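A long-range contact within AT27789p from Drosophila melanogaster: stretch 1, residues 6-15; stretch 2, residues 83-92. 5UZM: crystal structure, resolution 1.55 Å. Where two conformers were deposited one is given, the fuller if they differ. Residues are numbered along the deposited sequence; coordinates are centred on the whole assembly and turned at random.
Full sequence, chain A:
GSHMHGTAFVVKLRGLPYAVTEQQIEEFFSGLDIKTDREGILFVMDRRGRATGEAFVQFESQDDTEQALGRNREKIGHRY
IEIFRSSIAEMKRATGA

Stretch 1 6-15: GTAFVVKLRG
Stretch 2 (83-92) IFRSSIAEMK

Gly-6 to Phe-9 form a type I turn, closed by Phe-9 N to Gly-6 O at 3.3 Å, and lead into an extended strand, Val-10 to Arg-14 (phi -109 to -138°, psi 136 to 158°). The strand that includes Ile-83 to Arg-85 runs antiparallel to it, at 148° between N-to-C directions and 4.6 Å at closest approach. The register pairs Val-11 with Arg-85, Lys-12 with Phe-84 and Leu-13 with Ile-83 (CA to CA 4.8, 5.2 and 4.8 Å). Lys-12 and Phe-84 form the hydrogen-bonded pair: Lys-12 N to Phe-84 O and Phe-84 N to Lys-12 O are both 2.9 Å, at 167° and 161°. Ser-86 N adds a weak bond to Val-10 O (3.1 Å, 130°). Past Ser-87 (-163/159), a helix begins at Ile-88 (-60/-43), whose N donates to Thr-7 O at 2.9 Å, tying the helix start to the turn.

Ser-87 (chi1 p) caps this helix, its OG accepting from Glu-90 N at 3.1 Å. Val-10 (t) points toward stretch 2 and is buried, its branched side chain meeting two helix residues: CG2 lies 3.5 Å from Ile-88 CD1 (Ile-88 m, m), and CG1 4.0 Å from Met-91 SD (Met-91 t, t, t). Leu-13 (m, t) and Ile-83 (m, t) share one sheet face, packing CD2 to CG1 at 3.9 Å; Val-11 CB also lies 3.9 Å from Ile-83 CG2.

Lys-12 and Phe-84 occupy the opposite face. The Lys-12 chain (t, t, p, t) is long enough to bring NZ within 3.1 Å of Glu-90 OE1, a salt bridge from strand to helix. Glu-90 (t, t, chi3 -157°) also accepts from Ser-86 OG (chi1 t) at OE2, a very short 2.4 Å. Phe-84 (m, chi2 -89°) places CZ over one face of the Arg-14 guanidinium, 3.6 Å from NH1; Arg-14 is t, t, m, with chi4 159°. The contact buries 714 Å² in total.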

# COMPACT_ATOMS: atom_id res chain seq x y z
N GLY A 6 16.78 -0.95 2.37
CA GLY A 6 15.68 -0.15 1.86
C GLY A 6 14.70 -0.96 1.04
O GLY A 6 13.53 -0.56 0.87
N THR A 7 15.17 -2.10 0.54
CA THR A 7 14.41 -2.89 -0.43
C THR A 7 13.25 -3.65 0.19
O THR A 7 12.43 -4.19 -0.56
CB THR A 7 15.31 -3.89 -1.16
OG1 THR A 7 15.87 -4.82 -0.22
CG2 THR A 7 16.43 -3.17 -1.92
N ALA A 8 13.15 -3.72 1.51
CA ALA A 8 12.01 -4.39 2.13
C ALA A 8 11.08 -3.43 2.86
O ALA A 8 10.19 -3.91 3.58
CB ALA A 8 12.50 -5.49 3.07
N PHE A 9 11.24 -2.11 2.68
CA PHE A 9 10.37 -1.09 3.29
C PHE A 9 9.13 -0.89 2.44
O PHE A 9 8.77 0.24 2.12
CB PHE A 9 11.05 0.28 3.45
CG PHE A 9 12.31 0.27 4.24
CD1 PHE A 9 12.69 -0.86 4.94
CD2 PHE A 9 13.11 1.40 4.29
CE1 PHE A 9 13.90 -0.89 5.65
CE2 PHE A 9 14.31 1.39 5.02
CZ PHE A 9 14.69 0.22 5.70
N VAL A 10 8.50 -1.98 2.04
CA VAL A 10 7.36 -1.96 1.13
C VAL A 10 6.34 -2.96 1.65
O VAL A 10 6.69 -4.06 2.08
CB VAL A 10 7.76 -2.32 -0.31
CG1 VAL A 10 6.53 -2.26 -1.24
CG2 VAL A 10 8.87 -1.39 -0.79
N VAL A 11 5.05 -2.59 1.60
CA VAL A 11 3.99 -3.54 1.88
C VAL A 11 3.07 -3.60 0.66
O VAL A 11 3.04 -2.67 -0.16
CB VAL A 11 3.17 -3.18 3.13
CG1 VAL A 11 4.06 -3.02 4.38
CG2 VAL A 11 2.34 -1.92 2.89
N LYS A 12 2.33 -4.70 0.52
CA LYS A 12 1.30 -4.87 -0.49
C LYS A 12 -0.05 -4.89 0.19
O LYS A 12 -0.22 -5.54 1.23
CB LYS A 12 1.53 -6.19 -1.26
CG LYS A 12 0.51 -6.42 -2.38
CD LYS A 12 0.94 -7.64 -3.21
CE LYS A 12 0.94 -8.92 -2.41
NZ LYS A 12 1.38 -10.12 -3.23
N LEU A 13 -1.03 -4.18 -0.37
CA LEU A 13 -2.40 -4.12 0.16
C LEU A 13 -3.34 -4.88 -0.75
O LEU A 13 -3.14 -4.90 -1.96
CB LEU A 13 -2.90 -2.67 0.24
CG LEU A 13 -2.01 -1.65 0.94
CD1 LEU A 13 -2.72 -0.29 1.00
CD2 LEU A 13 -1.57 -2.08 2.32
N ARG A 14 -4.35 -5.52 -0.18
CA ARG A 14 -5.40 -6.19 -0.94
C ARG A 14 -6.76 -5.89 -0.30
O ARG A 14 -6.87 -5.67 0.92
CB ARG A 14 -5.14 -7.72 -0.98
CG ARG A 14 -6.16 -8.51 -1.74
CD ARG A 14 -5.71 -9.97 -1.76
NE ARG A 14 -4.32 -10.09 -2.19
CZ ARG A 14 -3.53 -11.13 -1.94
NH1 ARG A 14 -3.99 -12.15 -1.24
NH2 ARG A 14 -2.28 -11.14 -2.38
N GLY A 15 -7.78 -5.78 -1.14
CA GLY A 15 -9.12 -5.56 -0.66
C GLY A 15 -9.62 -4.13 -0.72
O GLY A 15 -10.63 -3.82 -0.11
N ILE A 83 -2.78 -6.81 4.53
CA ILE A 83 -1.48 -6.19 4.35
C ILE A 83 -0.40 -7.27 4.41
O ILE A 83 -0.42 -8.10 5.32
CB ILE A 83 -1.21 -5.12 5.44
CG1 ILE A 83 -2.41 -4.14 5.52
CG2 ILE A 83 0.08 -4.38 5.19
CD1 ILE A 83 -2.26 -3.16 6.66
N PHE A 84 0.49 -7.28 3.43
CA PHE A 84 1.56 -8.28 3.36
C PHE A 84 2.92 -7.63 3.23
O PHE A 84 3.08 -6.62 2.54
CB PHE A 84 1.39 -9.22 2.14
CG PHE A 84 0.03 -9.79 2.01
CD1 PHE A 84 -0.30 -10.99 2.62
CD2 PHE A 84 -0.97 -9.12 1.28
CE1 PHE A 84 -1.58 -11.52 2.51
CE2 PHE A 84 -2.24 -9.66 1.17
CZ PHE A 84 -2.55 -10.86 1.78
N ARG A 85 3.95 -8.29 3.80
CA ARG A 85 5.32 -7.86 3.58
C ARG A 85 5.69 -8.04 2.11
O ARG A 85 5.27 -9.00 1.46
CB ARG A 85 6.29 -8.67 4.46
CG ARG A 85 5.73 -9.05 5.83
CD ARG A 85 6.84 -9.71 6.66
NE ARG A 85 7.92 -8.76 6.86
CZ ARG A 85 8.08 -8.04 7.96
NH1 ARG A 85 7.26 -8.19 8.99
NH2 ARG A 85 9.09 -7.17 8.04
N SER A 86 6.48 -7.10 1.59
CA SER A 86 6.80 -7.08 0.18
C SER A 86 8.23 -6.61 -0.02
O SER A 86 9.07 -6.74 0.88
CB SER A 86 5.80 -6.18 -0.56
OG SER A 86 5.95 -6.35 -1.95
N SER A 87 8.49 -6.04 -1.19
CA SER A 87 9.84 -5.65 -1.61
C SER A 87 9.74 -4.68 -2.76
O SER A 87 8.75 -4.64 -3.48
CB SER A 87 10.66 -6.87 -2.04
OG SER A 87 10.08 -7.43 -3.21
N ILE A 88 10.82 -3.91 -2.96
CA ILE A 88 10.87 -2.97 -4.07
C ILE A 88 10.74 -3.70 -5.39
O ILE A 88 10.03 -3.25 -6.29
CB ILE A 88 12.18 -2.15 -4.01
CG1 ILE A 88 12.29 -1.40 -2.69
CG2 ILE A 88 12.26 -1.19 -5.18
CD1 ILE A 88 11.55 -0.11 -2.65
N ALA A 89 11.43 -4.84 -5.54
CA ALA A 89 11.37 -5.58 -6.80
C ALA A 89 9.95 -6.05 -7.10
O ALA A 89 9.51 -6.00 -8.25
CB ALA A 89 12.33 -6.78 -6.77
N GLU A 90 9.21 -6.50 -6.08
CA GLU A 90 7.83 -6.90 -6.33
C GLU A 90 6.98 -5.69 -6.72
O GLU A 90 6.14 -5.77 -7.63
CB GLU A 90 7.25 -7.61 -5.11
CG GLU A 90 5.85 -8.18 -5.39
CD GLU A 90 5.16 -8.83 -4.16
OE1 GLU A 90 4.26 -9.68 -4.36
OE2 GLU A 90 5.50 -8.49 -3.01
N MET A 91 7.19 -4.56 -6.05
CA MET A 91 6.46 -3.34 -6.41
C MET A 91 6.77 -2.93 -7.85
O MET A 91 5.86 -2.60 -8.63
CB MET A 91 6.82 -2.22 -5.43
CG MET A 91 6.19 -0.86 -5.75
SD MET A 91 6.54 0.24 -4.36
CE MET A 91 5.22 1.45 -4.55
N LYS A 92 8.05 -2.92 -8.23
CA LYS A 92 8.40 -2.48 -9.58
C LYS A 92 7.86 -3.44 -10.63
O LYS A 92 7.42 -3.00 -11.70
CB LYS A 92 9.92 -2.34 -9.72
CG LYS A 92 10.49 -1.17 -8.95
CD LYS A 92 10.64 0.05 -9.83
CE LYS A 92 11.34 1.18 -9.09
NZ LYS A 92 12.45 0.64 -8.26